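Local coordinates for protein L-Ala-D/L-Glu epimerase, a muconate lactonizing enzyme (Klebsiella pneumoniae subsp. pneumoniae MGH 78578, PDB 3FCP) that belongs to the enolase superfamily, pairing a small alpha/beta capping domain with a barrel domain that binds a magnesium ion, at residues 9-14 against 37-42; 49-54 against 303-308; 309-314 against 350-355; 252-257 against 275-280. One frame throughout, in Å; residues are numbered along the deposited sequence.

Interaction 1 of 4, residues 9-14 against 37-42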
loop_
_atom_site.group_PDB
_atom_site.type_symbol
_atom_site.label_atom_id
_atom_site.label_comp_id
_atom_site.label_asym_id
_atom_site.label_seq_id
_atom_site.Cartn_x
_atom_site.Cartn_y
_atom_site.Cartn_z
ATOM N N GLN A 9 -1.839 -35.627 40.053
ATOM C CA GLN A 9 -2.556 -34.602 40.782
ATOM C C GLN A 9 -2.030 -33.203 40.498
ATOM O O GLN A 9 -0.863 -33.017 40.151
ATOM C CB GLN A 9 -2.490 -34.877 42.289
ATOM C CG GLN A 9 -3.411 -33.975 43.090
ATOM C CD GLN A 9 -4.875 -34.157 42.702
ATOM O OE1 GLN A 9 -5.540 -35.094 43.158
ATOM N NE2 GLN A 9 -5.378 -33.273 41.840
ATOM N N ILE A 10 -2.921 -32.230 40.643
ATOM C CA ILE A 10 -2.599 -30.829 40.447
ATOM C C ILE A 10 -3.262 -30.061 41.586
ATOM O O ILE A 10 -4.472 -30.152 41.790
ATOM C CB ILE A 10 -3.126 -30.298 39.080
ATOM C CG1 ILE A 10 -2.360 -30.958 37.930
ATOM C CG2 ILE A 10 -2.962 -28.788 39.009
ATOM C CD1 ILE A 10 -2.846 -30.559 36.535
ATOM N N GLU A 11 -2.454 -29.331 42.341
ATOM C CA GLU A 11 -2.938 -28.532 43.460
ATOM C C GLU A 11 -2.594 -27.082 43.142
ATOM O O GLU A 11 -1.673 -26.821 42.375
ATOM C CB GLU A 11 -2.207 -28.914 44.750
ATOM C CG GLU A 11 -2.338 -30.359 45.199
ATOM C CD GLU A 11 -1.269 -30.726 46.217
ATOM O OE1 GLU A 11 -0.142 -31.075 45.801
ATOM O OE2 GLU A 11 -1.548 -30.648 47.436
ATOM N N SER A 12 -3.333 -26.144 43.722
ATOM C CA SER A 12 -3.050 -24.732 43.520
ATOM C C SER A 12 -3.578 -23.948 44.711
ATOM O O SER A 12 -4.556 -24.339 45.345
ATOM C CB SER A 12 -3.665 -24.213 42.210
ATOM O OG SER A 12 -5.078 -24.186 42.252
ATOM N N TRP A 13 -2.905 -22.849 45.020
ATOM C CA TRP A 13 -3.278 -22.003 46.144
ATOM C C TRP A 13 -3.093 -20.547 45.768
ATOM O O TRP A 13 -2.202 -20.214 44.982
ATOM C CB TRP A 13 -2.362 -22.259 47.338
ATOM C CG TRP A 13 -2.222 -23.684 47.764
ATOM C CD1 TRP A 13 -2.927 -24.321 48.743
ATOM C CD2 TRP A 13 -1.264 -24.628 47.276
ATOM N NE1 TRP A 13 -2.459 -25.605 48.902
ATOM C CE2 TRP A 13 -1.439 -25.819 48.013
ATOM C CE3 TRP A 13 -0.271 -24.582 46.288
ATOM C CZ2 TRP A 13 -0.655 -26.960 47.796
ATOM C CZ3 TRP A 13 0.511 -25.718 46.071
ATOM C CH2 TRP A 13 0.313 -26.890 46.825
ATOM N N ILE A 14 -3.937 -19.685 46.323
ATOM C CA ILE A 14 -3.783 -18.262 46.099
ATOM C C ILE A 14 -3.004 -17.863 47.337
ATOM O O ILE A 14 -3.449 -18.095 48.460
ATOM C CB ILE A 14 -5.126 -17.506 46.077
ATOM C CG1 ILE A 14 -5.936 -17.904 44.840
ATOM C CG2 ILE A 14 -4.859 -16.007 46.082
ATOM C CD1 ILE A 14 -7.270 -17.176 44.699
ATOM N N ILE A 37 0.027 -20.234 43.083
ATOM C CA ILE A 37 1.052 -21.256 43.053
ATOM C C ILE A 37 0.441 -22.611 42.736
ATOM O O ILE A 37 -0.657 -22.940 43.197
ATOM C CB ILE A 37 1.784 -21.326 44.424
ATOM C CG1 ILE A 37 2.469 -19.987 44.713
ATOM C CG2 ILE A 37 2.791 -22.471 44.440
ATOM C CD1 ILE A 37 3.537 -19.602 43.716
ATOM N N VAL A 38 1.157 -23.394 41.946
ATOM C CA VAL A 38 0.688 -24.714 41.573
ATOM C C VAL A 38 1.736 -25.776 41.860
ATOM O O VAL A 38 2.938 -25.527 41.755
ATOM C CB VAL A 38 0.317 -24.768 40.064
ATOM C CG1 VAL A 38 1.475 -24.257 39.228
ATOM C CG2 VAL A 38 -0.018 -26.194 39.650
ATOM N N ARG A 39 1.268 -26.954 42.255
ATOM C CA ARG A 39 2.149 -28.091 42.486
ATOM C C ARG A 39 1.520 -29.236 41.710
ATOM O O ARG A 39 0.368 -29.604 41.939
ATOM C CB ARG A 39 2.252 -28.461 43.966
ATOM C CG ARG A 39 3.169 -29.668 44.201
ATOM C CD ARG A 39 3.499 -29.854 45.668
ATOM N NE ARG A 39 2.298 -30.039 46.472
ATOM C CZ ARG A 39 2.275 -29.955 47.799
ATOM N NH1 ARG A 39 3.391 -29.690 48.463
ATOM N NH2 ARG A 39 1.135 -30.124 48.457
ATOM N N LEU A 40 2.277 -29.779 40.767
ATOM C CA LEU A 40 1.798 -30.874 39.947
ATOM C C LEU A 40 2.544 -32.137 40.344
ATOM O O LEU A 40 3.773 -32.158 40.372
ATOM C CB LEU A 40 2.027 -30.548 38.468
ATOM C CG LEU A 40 1.477 -31.518 37.416
ATOM C CD1 LEU A 40 1.263 -30.768 36.100
ATOM C CD2 LEU A 40 2.435 -32.687 37.233
ATOM N N THR A 41 1.790 -33.185 40.664
ATOM C CA THR A 41 2.387 -34.446 41.070
ATOM C C THR A 41 2.244 -35.487 39.975
ATOM O O THR A 41 1.149 -35.693 39.443
ATOM C CB THR A 41 1.729 -34.980 42.359
ATOM O OG1 THR A 41 1.912 -34.031 43.415
ATOM C CG2 THR A 41 2.363 -36.308 42.768
ATOM N N ARG A 42 3.357 -36.133 39.638
ATOM C CA ARG A 42 3.375 -37.170 38.611
ATOM C C ARG A 42 3.236 -38.556 39.239
ATOM O O ARG A 42 3.404 -38.716 40.445
ATOM C CB ARG A 42 4.680 -37.095 37.822
ATOM C CG ARG A 42 4.792 -35.859 36.936
ATOM C CD ARG A 42 6.237 -35.490 36.647
ATOM N NE ARG A 42 7.055 -36.627 36.220
ATOM C CZ ARG A 42 7.766 -36.655 35.095
ATOM N NH1 ARG A 42 7.755 -35.615 34.264
ATOM N NH2 ARG A 42 8.525 -37.702 34.814
#
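Arg-39 and Glu-11 face each other as a hydrogen-bonded pair of two antiparallel strands in the N-terminal capping domain of this enolase-superfamily protein; the N-to-C directions of the two segments lie 167° apart. The ladder is regular: Gln-9/Thr-41, Glu-11/Arg-39 and Trp-13/Ile-37 each exchange two backbone bonds. Arg-39 CB lies 3.8 Å from Trp-13 CH2, and CG stands anti to the backbone N (chi1 179°). The Arg-39 and Glu-11 side chains lie side by side, Arg-39 CD passing 3.8 Å from Glu-11 OE1. Beyond the bend at chi3, Arg-39 NE donates to Glu-11 OE1 at 2.7 Å, arriving from above the carboxylate plane. Arg-39 NH2 donates to Glu-11 OE2 at 2.9 Å, on its syn side but out of that plane, completing a side-on, two-nitrogen salt bridge. Trp-13 presents CH2 to one guanidinium face, toward its rim, with the planes 82° apart; this is not a parallel stack. Arg-39 NH1 has a long, weak ion pair with Glu-364. On the opposite sheet face, Ile-10 CG2 meets Val-38 CG2 at 4.0 Å and Ile-10 CG1 meets Leu-40 CG at 3.9 Å, against helices 65-80 and 103-121. The antiparallel pair is thus apolar toward the helices, while bridge and indole together hold the guanidinium in orientation on the face away from them.

Interaction 2 of 4, residues 49-54 against 303-308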
loop_
_atom_site.group_PDB
_atom_site.type_symbol
_atom_site.label_atom_id
_atom_site.label_comp_id
_atom_site.label_asym_id
_atom_site.label_seq_id
_atom_site.Cartn_x
_atom_site.Cartn_y
_atom_site.Cartn_z
ATOM N N ILE A 49 6.601 -27.323 40.322
ATOM C CA ILE A 49 5.840 -26.173 40.788
ATOM C C ILE A 49 5.836 -25.052 39.761
ATOM O O ILE A 49 6.713 -24.971 38.896
ATOM C CB ILE A 49 6.372 -25.619 42.139
ATOM C CG1 ILE A 49 7.851 -25.256 42.019
ATOM C CG2 ILE A 49 6.127 -26.638 43.251
ATOM C CD1 ILE A 49 8.420 -24.599 43.273
ATOM N N GLY A 50 4.835 -24.187 39.864
ATOM C CA GLY A 50 4.722 -23.085 38.930
ATOM C C GLY A 50 4.023 -21.909 39.569
ATOM O O GLY A 50 3.445 -22.039 40.650
ATOM N N GLU A 51 4.058 -20.767 38.893
ATOM C CA GLU A 51 3.436 -19.558 39.418
ATOM C C GLU A 51 2.769 -18.699 38.352
ATOM O O GLU A 51 3.328 -18.481 37.283
ATOM C CB GLU A 51 4.489 -18.702 40.128
ATOM C CG GLU A 51 3.937 -17.406 40.698
ATOM C CD GLU A 51 5.018 -16.506 41.290
ATOM O OE1 GLU A 51 6.121 -17.005 41.589
ATOM O OE2 GLU A 51 4.755 -15.299 41.464
ATOM N N ALA A 52 1.576 -18.208 38.661
ATOM C CA ALA A 52 0.853 -17.315 37.758
ATOM C C ALA A 52 0.483 -16.129 38.639
ATOM O O ALA A 52 -0.293 -16.263 39.587
ATOM C CB ALA A 52 -0.397 -17.987 37.208
ATOM N N THR A 53 1.060 -14.973 38.333
ATOM C CA THR A 53 0.814 -13.766 39.103
ATOM C C THR A 53 0.500 -12.581 38.198
ATOM O O THR A 53 0.929 -12.534 37.046
ATOM C CB THR A 53 2.057 -13.419 39.962
ATOM O OG1 THR A 53 2.235 -14.428 40.967
ATOM C CG2 THR A 53 1.902 -12.063 40.625
ATOM N N THR A 54 -0.266 -11.631 38.721
ATOM C CA THR A 54 -0.579 -10.434 37.965
ATOM C C THR A 54 -0.476 -9.223 38.880
ATOM O O THR A 54 -0.112 -9.343 40.054
ATOM C CB THR A 54 -1.985 -10.475 37.347
ATOM O OG1 THR A 54 -2.125 -9.370 36.446
ATOM C CG2 THR A 54 -3.058 -10.381 38.421
ATOM N N MET A 303 5.577 -9.783 35.469
ATOM C CA MET A 303 4.253 -9.410 35.942
ATOM C C MET A 303 4.427 -9.275 37.462
ATOM O O MET A 303 3.467 -9.329 38.238
ATOM C CB MET A 303 3.222 -10.493 35.604
ATOM C CG MET A 303 2.802 -10.551 34.126
ATOM S SD MET A 303 2.150 -9.013 33.409
ATOM C CE MET A 303 0.789 -8.693 34.431
ATOM N N LEU A 304 5.684 -9.074 37.857
ATOM C CA LEU A 304 6.092 -8.942 39.255
ATOM C C LEU A 304 5.883 -10.255 40.014
ATOM O O LEU A 304 5.337 -10.277 41.116
ATOM C CB LEU A 304 5.345 -7.787 39.943
ATOM C CG LEU A 304 5.660 -6.386 39.394
ATOM C CD1 LEU A 304 4.948 -5.318 40.226
ATOM C CD2 LEU A 304 7.155 -6.152 39.424
ATOM N N GLU A 305 6.320 -11.349 39.397
ATOM C CA GLU A 305 6.221 -12.675 39.993
ATOM C C GLU A 305 7.156 -12.793 41.191
ATOM O O GLU A 305 8.122 -12.036 41.315
ATOM C CB GLU A 305 6.648 -13.755 38.984
ATOM C CG GLU A 305 5.708 -14.032 37.819
ATOM C CD GLU A 305 5.836 -13.044 36.672
ATOM O OE1 GLU A 305 6.777 -12.219 36.663
ATOM O OE2 GLU A 305 4.985 -13.108 35.763
ATOM N N GLY A 306 6.860 -13.755 42.067
ATOM C CA GLY A 306 7.722 -14.021 43.200
ATOM C C GLY A 306 8.887 -14.834 42.648
ATOM O O GLY A 306 9.128 -14.819 41.439
ATOM N N THR A 307 9.591 -15.565 43.505
ATOM C CA THR A 307 10.737 -16.354 43.072
ATOM C C THR A 307 10.444 -17.470 42.061
ATOM O O THR A 307 11.224 -17.677 41.134
ATOM C CB THR A 307 11.473 -16.967 44.287
ATOM O OG1 THR A 307 11.960 -15.911 45.125
ATOM C CG2 THR A 307 12.652 -17.826 43.832
ATOM N N VAL A 308 9.335 -18.188 42.229
ATOM C CA VAL A 308 9.016 -19.276 41.302
ATOM C C VAL A 308 8.805 -18.782 39.867
ATOM O O VAL A 308 9.490 -19.230 38.944
ATOM C CB VAL A 308 7.762 -20.056 41.759
ATOM C CG1 VAL A 308 7.404 -21.114 40.717
ATOM C CG2 VAL A 308 8.030 -20.734 43.121
HETATM O O HOH W 1 7.263 -17.590 44.252
HETATM O O HOH W 2 2.834 -14.532 35.988
#
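Glu-51, on an edge strand of the capping domain's antiparallel sheet, reaches Gly-306, the N-cap residue of helix 307-317, at the interface of the two domains of the enolase-superfamily fold: a carboxylate of one domain meets a helix N-terminus of the barrel domain. Its chain is extended, with CG anti to the backbone N (chi1 179°). Glu-51 OE2 accepts from Gly-306 N through its syn lone pair at 2.7 Å and a nearly straight 170°. The anti lone pair of Glu-51 OE2 takes Thr-53 OG1 at 2.7 Å, so two donors fix this oxygen. Glu-51 OE1 accepts from Gly-309 N, and also from water 1, which lies 3.0 Å from Glu-51 OE1 and itself accepts from Val-308 N. Clustered N-H groups at a helix start would be expected to stabilise a negative carboxylate here. Around this polar centre, Val-308 packs its CG1 against Gly-50 C at 3.7 Å, while its CG2 meets Ile-49 CD1 at 3.9 Å.

A second shell sets the turn itself. Glu-305 OE1 accepts from Met-303 N, approached from above the carboxylate plane, and is hydrogen-bonded to Thr-302 OG1. Water 2 donates to Glu-305 OE2 at 2.6 Å and accepts from Thr-53 N, linking the two domains again. Met-303, whose side chain lies about 7 Å from the magnesium ion, is bent at chi2 and chi3, and its CE ends 3.6 Å from Thr-54 OG1.

Interaction 3 of 4, residues 309-314 against 350-355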
loop_
_atom_site.group_PDB
_atom_site.type_symbol
_atom_site.label_atom_id
_atom_site.label_comp_id
_atom_site.label_asym_id
_atom_site.label_seq_id
_atom_site.Cartn_x
_atom_site.Cartn_y
_atom_site.Cartn_z
ATOM N N GLY A 309 7.862 -17.858 39.691
ATOM C CA GLY A 309 7.576 -17.321 38.370
ATOM C C GLY A 309 8.750 -16.559 37.779
ATOM O O GLY A 309 8.957 -16.547 36.562
ATOM N N THR A 310 9.521 -15.908 38.642
ATOM C CA THR A 310 10.675 -15.155 38.192
ATOM C C THR A 310 11.760 -16.077 37.659
ATOM O O THR A 310 12.277 -15.846 36.568
ATOM C CB THR A 310 11.236 -14.278 39.326
ATOM O OG1 THR A 310 10.304 -13.227 39.607
ATOM C CG2 THR A 310 12.577 -13.671 38.935
ATOM N N VAL A 311 12.096 -17.137 38.394
ATOM C CA VAL A 311 13.147 -18.039 37.914
ATOM C C VAL A 311 12.667 -18.790 36.665
ATOM O O VAL A 311 13.451 -19.066 35.758
ATOM C CB VAL A 311 13.608 -19.056 39.014
ATOM C CG1 VAL A 311 12.566 -20.143 39.220
ATOM C CG2 VAL A 311 14.943 -19.673 38.614
ATOM N N ALA A 312 11.375 -19.103 36.618
ATOM C CA ALA A 312 10.808 -19.789 35.458
ATOM C C ALA A 312 11.082 -18.914 34.232
ATOM O O ALA A 312 11.513 -19.409 33.185
ATOM C CB ALA A 312 9.308 -19.980 35.642
ATOM N N SER A 313 10.843 -17.610 34.373
ATOM C CA SER A 313 11.082 -16.669 33.282
ATOM C C SER A 313 12.565 -16.608 32.945
ATOM O O SER A 313 12.937 -16.615 31.775
ATOM C CB SER A 313 10.611 -15.263 33.658
ATOM O OG SER A 313 9.264 -15.269 34.074
ATOM N N LEU A 314 13.414 -16.539 33.970
ATOM C CA LEU A 314 14.859 -16.466 33.748
ATOM C C LEU A 314 15.410 -17.670 32.978
ATOM O O LEU A 314 16.309 -17.519 32.165
ATOM C CB LEU A 314 15.631 -16.327 35.072
ATOM C CG LEU A 314 15.872 -14.996 35.811
ATOM C CD1 LEU A 314 16.252 -13.879 34.839
ATOM C CD2 LEU A 314 14.658 -14.618 36.577
ATOM N N VAL A 350 21.260 -11.252 38.342
ATOM C CA VAL A 350 20.665 -12.340 39.102
ATOM C C VAL A 350 21.310 -13.637 38.612
ATOM O O VAL A 350 21.560 -13.809 37.417
ATOM C CB VAL A 350 19.122 -12.393 38.921
ATOM C CG1 VAL A 350 18.760 -12.663 37.465
ATOM C CG2 VAL A 350 18.535 -13.460 39.825
ATOM N N ALA A 351 21.608 -14.541 39.536
ATOM C CA ALA A 351 22.233 -15.796 39.165
ATOM C C ALA A 351 21.168 -16.830 38.841
ATOM O O ALA A 351 20.215 -17.015 39.600
ATOM C CB ALA A 351 23.128 -16.295 40.298
ATOM N N LEU A 352 21.333 -17.501 37.706
ATOM C CA LEU A 352 20.385 -18.525 37.281
ATOM C C LEU A 352 20.782 -19.892 37.837
ATOM O O LEU A 352 21.873 -20.385 37.564
ATOM C CB LEU A 352 20.338 -18.612 35.756
ATOM C CG LEU A 352 19.383 -19.684 35.225
ATOM C CD1 LEU A 352 17.942 -19.248 35.459
ATOM C CD2 LEU A 352 19.637 -19.911 33.746
ATOM N N PRO A 353 19.896 -20.525 38.621
ATOM C CA PRO A 353 20.239 -21.841 39.167
ATOM C C PRO A 353 20.455 -22.829 38.023
ATOM O O PRO A 353 19.839 -22.700 36.965
ATOM C CB PRO A 353 19.007 -22.208 39.999
ATOM C CG PRO A 353 18.409 -20.873 40.358
ATOM C CD PRO A 353 18.571 -20.082 39.087
ATOM N N GLN A 354 21.336 -23.805 38.216
ATOM C CA GLN A 354 21.565 -24.800 37.179
ATOM C C GLN A 354 21.407 -26.216 37.725
ATOM O O GLN A 354 21.966 -27.164 37.183
ATOM C CB GLN A 354 22.948 -24.626 36.547
ATOM C CG GLN A 354 23.084 -23.407 35.633
ATOM C CD GLN A 354 22.199 -23.475 34.394
ATOM O OE1 GLN A 354 21.005 -23.164 34.444
ATOM N NE2 GLN A 354 22.785 -23.885 33.277
ATOM N N THR A 355 20.644 -26.346 38.804
ATOM C CA THR A 355 20.378 -27.647 39.400
ATOM C C THR A 355 19.157 -28.191 38.651
ATOM O O THR A 355 18.597 -27.495 37.801
ATOM C CB THR A 355 20.084 -27.508 40.904
ATOM O OG1 THR A 355 19.008 -26.586 41.104
ATOM C CG2 THR A 355 21.325 -26.996 41.635
#
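Leu-314 and Val-311, both on helix 307-317, pack against Val-350, Leu-352 and Pro-353, where strand 349-351 runs out into a loop of the barrel domain. The helix follows barrel strand 297-300, and strand 349-351 pairs antiparallel with strand 136-143, the first strand of the barrel sheet. The interface between the segments is carbon on carbon, and no hydrogen bond crosses it.

The apolar contacts fall into two groups, one for each helix residue. Leu-314 touches with two parts of its side chain: CB lies 3.7 Å from Leu-352 CD1, and CD1 meets Val-350 CG1 at 3.8 Å, the Leu-314 and Val-350 side chains lying at a slant to one another. Leu-352 arrives because its CG stands anti to the backbone N (chi1 179°) and a chi2 of 71° places CD1, so the tip comes nearer to the helix than its CB direction suggests. Val-311 presents CG2, also anti to its backbone N, to the proline ring at Pro-353 CD, 3.7 Å away. The contact of Val-311 CG2 with Leu-352 CD1 is looser, at 4.4 Å.

Hydrogen bonds run within the helix on one side and to a neighbouring strand on the other. Gly-309 O accepts from Ser-313 N at 3.1 Å and from Ser-313 OG at 2.8 Å, the two donors coming from opposite faces of its carbonyl plane. Val-350 and Leu-352 bond through their backbones to Leu-137 and Thr-135.

Association between the segments thus rests on burial of apolar side chains (214 Å² summed over both sides), with no directional bond between them; polar bonds are made within the helix and toward strand 136-143 and the residue before it.

Interaction 4 of 4, residues 252-257 against 275-280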
loop_
_atom_site.group_PDB
_atom_site.type_symbol
_atom_site.label_atom_id
_atom_site.label_comp_id
_atom_site.label_asym_id
_atom_site.label_seq_id
_atom_site.Cartn_x
_atom_site.Cartn_y
_atom_site.Cartn_z
ATOM N N ALA A 252 0.596 -4.806 23.673
ATOM C CA ALA A 252 0.294 -5.002 22.252
ATOM C C ALA A 252 0.723 -6.377 21.738
ATOM O O ALA A 252 0.305 -6.804 20.662
ATOM C CB ALA A 252 0.968 -3.914 21.416
ATOM N N VAL A 253 1.559 -7.073 22.496
ATOM C CA VAL A 253 2.027 -8.379 22.052
ATOM C C VAL A 253 2.087 -9.378 23.197
ATOM O O VAL A 253 2.805 -9.176 24.177
ATOM C CB VAL A 253 3.417 -8.253 21.381
ATOM C CG1 VAL A 253 4.415 -7.646 22.363
ATOM C CG2 VAL A 253 3.899 -9.609 20.903
ATOM N N ALA A 254 1.322 -10.459 23.072
ATOM C CA ALA A 254 1.298 -11.493 24.101
ATOM C C ALA A 254 1.806 -12.827 23.560
ATOM O O ALA A 254 2.704 -13.455 24.143
ATOM C CB ALA A 254 -0.129 -11.662 24.641
ATOM N N THR A 255 1.227 -13.247 22.437
ATOM C CA THR A 255 1.559 -14.522 21.812
ATOM C C THR A 255 2.337 -14.359 20.513
ATOM O O THR A 255 2.463 -13.256 19.980
ATOM C CB THR A 255 0.281 -15.284 21.465
ATOM O OG1 THR A 255 -0.393 -14.582 20.416
ATOM C CG2 THR A 255 -0.652 -15.366 22.681
ATOM N N ALA A 256 2.840 -15.476 19.999
ATOM C CA ALA A 256 3.579 -15.480 18.743
ATOM C C ALA A 256 2.675 -14.943 17.633
ATOM O O ALA A 256 3.154 -14.301 16.697
ATOM C CB ALA A 256 4.051 -16.897 18.413
ATOM N N TYR A 257 1.371 -15.202 17.735
ATOM C CA TYR A 257 0.439 -14.707 16.722
ATOM C C TYR A 257 0.453 -13.180 16.744
ATOM O O TYR A 257 0.582 -12.553 15.699
ATOM C CB TYR A 257 -0.993 -15.201 16.981
ATOM C CG TYR A 257 -1.164 -16.702 16.950
ATOM C CD1 TYR A 257 -1.422 -17.415 18.123
ATOM C CD2 TYR A 257 -1.109 -17.408 15.746
ATOM C CE1 TYR A 257 -1.628 -18.792 18.102
ATOM C CE2 TYR A 257 -1.317 -18.793 15.707
ATOM C CZ TYR A 257 -1.576 -19.473 16.887
ATOM O OH TYR A 257 -1.803 -20.828 16.861
ATOM N N ILE A 275 6.327 -14.711 30.261
ATOM C CA ILE A 275 5.777 -16.059 30.205
ATOM C C ILE A 275 4.271 -16.076 30.449
ATOM O O ILE A 275 3.555 -16.875 29.833
ATOM C CB ILE A 275 6.503 -17.035 31.189
ATOM C CG1 ILE A 275 6.253 -16.646 32.644
ATOM C CG2 ILE A 275 8.001 -17.043 30.895
ATOM C CD1 ILE A 275 6.870 -17.652 33.641
ATOM N N ALA A 276 3.789 -15.176 31.309
ATOM C CA ALA A 276 2.358 -15.098 31.626
ATOM C C ALA A 276 1.494 -14.745 30.416
ATOM O O ALA A 276 0.376 -15.248 30.275
ATOM C CB ALA A 276 2.114 -14.076 32.748
ATOM N N LYS A 277 2.004 -13.868 29.554
ATOM C CA LYS A 277 1.271 -13.448 28.363
ATOM C C LYS A 277 1.236 -14.519 27.275
ATOM O O LYS A 277 0.258 -14.622 26.534
ATOM C CB LYS A 277 1.885 -12.170 27.762
ATOM C CG LYS A 277 1.746 -10.902 28.615
ATOM C CD LYS A 277 2.170 -9.635 27.860
ATOM C CE LYS A 277 3.627 -9.680 27.395
ATOM N NZ LYS A 277 4.003 -8.507 26.535
ATOM N N ALA A 278 2.297 -15.315 27.189
ATOM C CA ALA A 278 2.400 -16.342 26.154
ATOM C C ALA A 278 1.920 -17.735 26.543
ATOM O O ALA A 278 1.578 -18.539 25.672
ATOM C CB ALA A 278 3.833 -16.425 25.666
ATOM N N GLY A 279 1.898 -18.029 27.837
ATOM C CA GLY A 279 1.480 -19.350 28.275
ATOM C C GLY A 279 2.606 -20.206 28.844
ATOM O O GLY A 279 2.487 -21.436 28.901
ATOM N N GLY A 280 3.712 -19.579 29.248
ATOM C CA GLY A 280 4.794 -20.344 29.844
ATOM C C GLY A 280 6.190 -20.165 29.277
ATOM O O GLY A 280 6.378 -19.536 28.231
#
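Lys-277 and Ala-254 bring together two loop regions of the barrel domain, those that follow strands 246-249 and 270-273, which are neighbours in the parallel barrel sheet. The second of them opens with a short helix, 275-278. At its start Ile-275 and Ala-276 do not touch residues 252-257; Ile-275 packs on helix 307-317, and Ala-276 on Phe-104 of the capping domain.

Lys-277 carries most of the contact. Lys-277 CB rests 3.7 Å from Ala-254 CB, and Lys-277 O is met by Ala-254 CB at 3.5 Å and, more loosely, by Thr-255 CG2. The chain bends at chi3 (-60°), which places Lys-277 CE 3.4 Å from Val-253 O. Lys-277 NZ then donates to Val-253 O at 2.7 Å, nearly in line with the carbonyl (C=O...N angle 170°). NZ also makes a salt bridge to Asp-250 OD1 and a hydrogen bond to Ala-272 O. Since Asp-250 is a magnesium ligand, this lysine, about 7 Å from the metal by its side chain, belongs to the surroundings of the metal site, and Val-253 O helps to fix its tip.

Ala-278 follows, with CB 3.5 Å from Ala-254 O. Opposite it, Thr-255 stands at the N-cap of helix 256-264, where OG1 accepts a weak bond from Tyr-257 N. At Gly-279 the chain leaves the helix with positive phi (110°), and Ile-275 O closes the turn by accepting from Gly-279 N at 2.8 Å and from Gly-280 N at 2.8 Å.

Overall arrangement
The four contacts go from a partly buried sheet to the barrel's metal-side loops. Interactions 2 and 3 are buried and share helix 307-317: the first reaches its start with a carboxylate and waters, the second packs its body with carbon alone. Interaction 1 continues into interaction 2 because strands 33-42 and 47-53 are neighbours in one sheet, yet interaction 1 stays within the capping domain, whereas interaction 2 spans both domains. Interaction 4, a surface contact, packs Ala-276 on Met-303 of interaction 2 and Ile-275 on the helix of interaction 3. Salt bridges occur in interaction 1 and, through Lys-277, beside the metal; interaction 2 instead sets a carboxylate against a helix start.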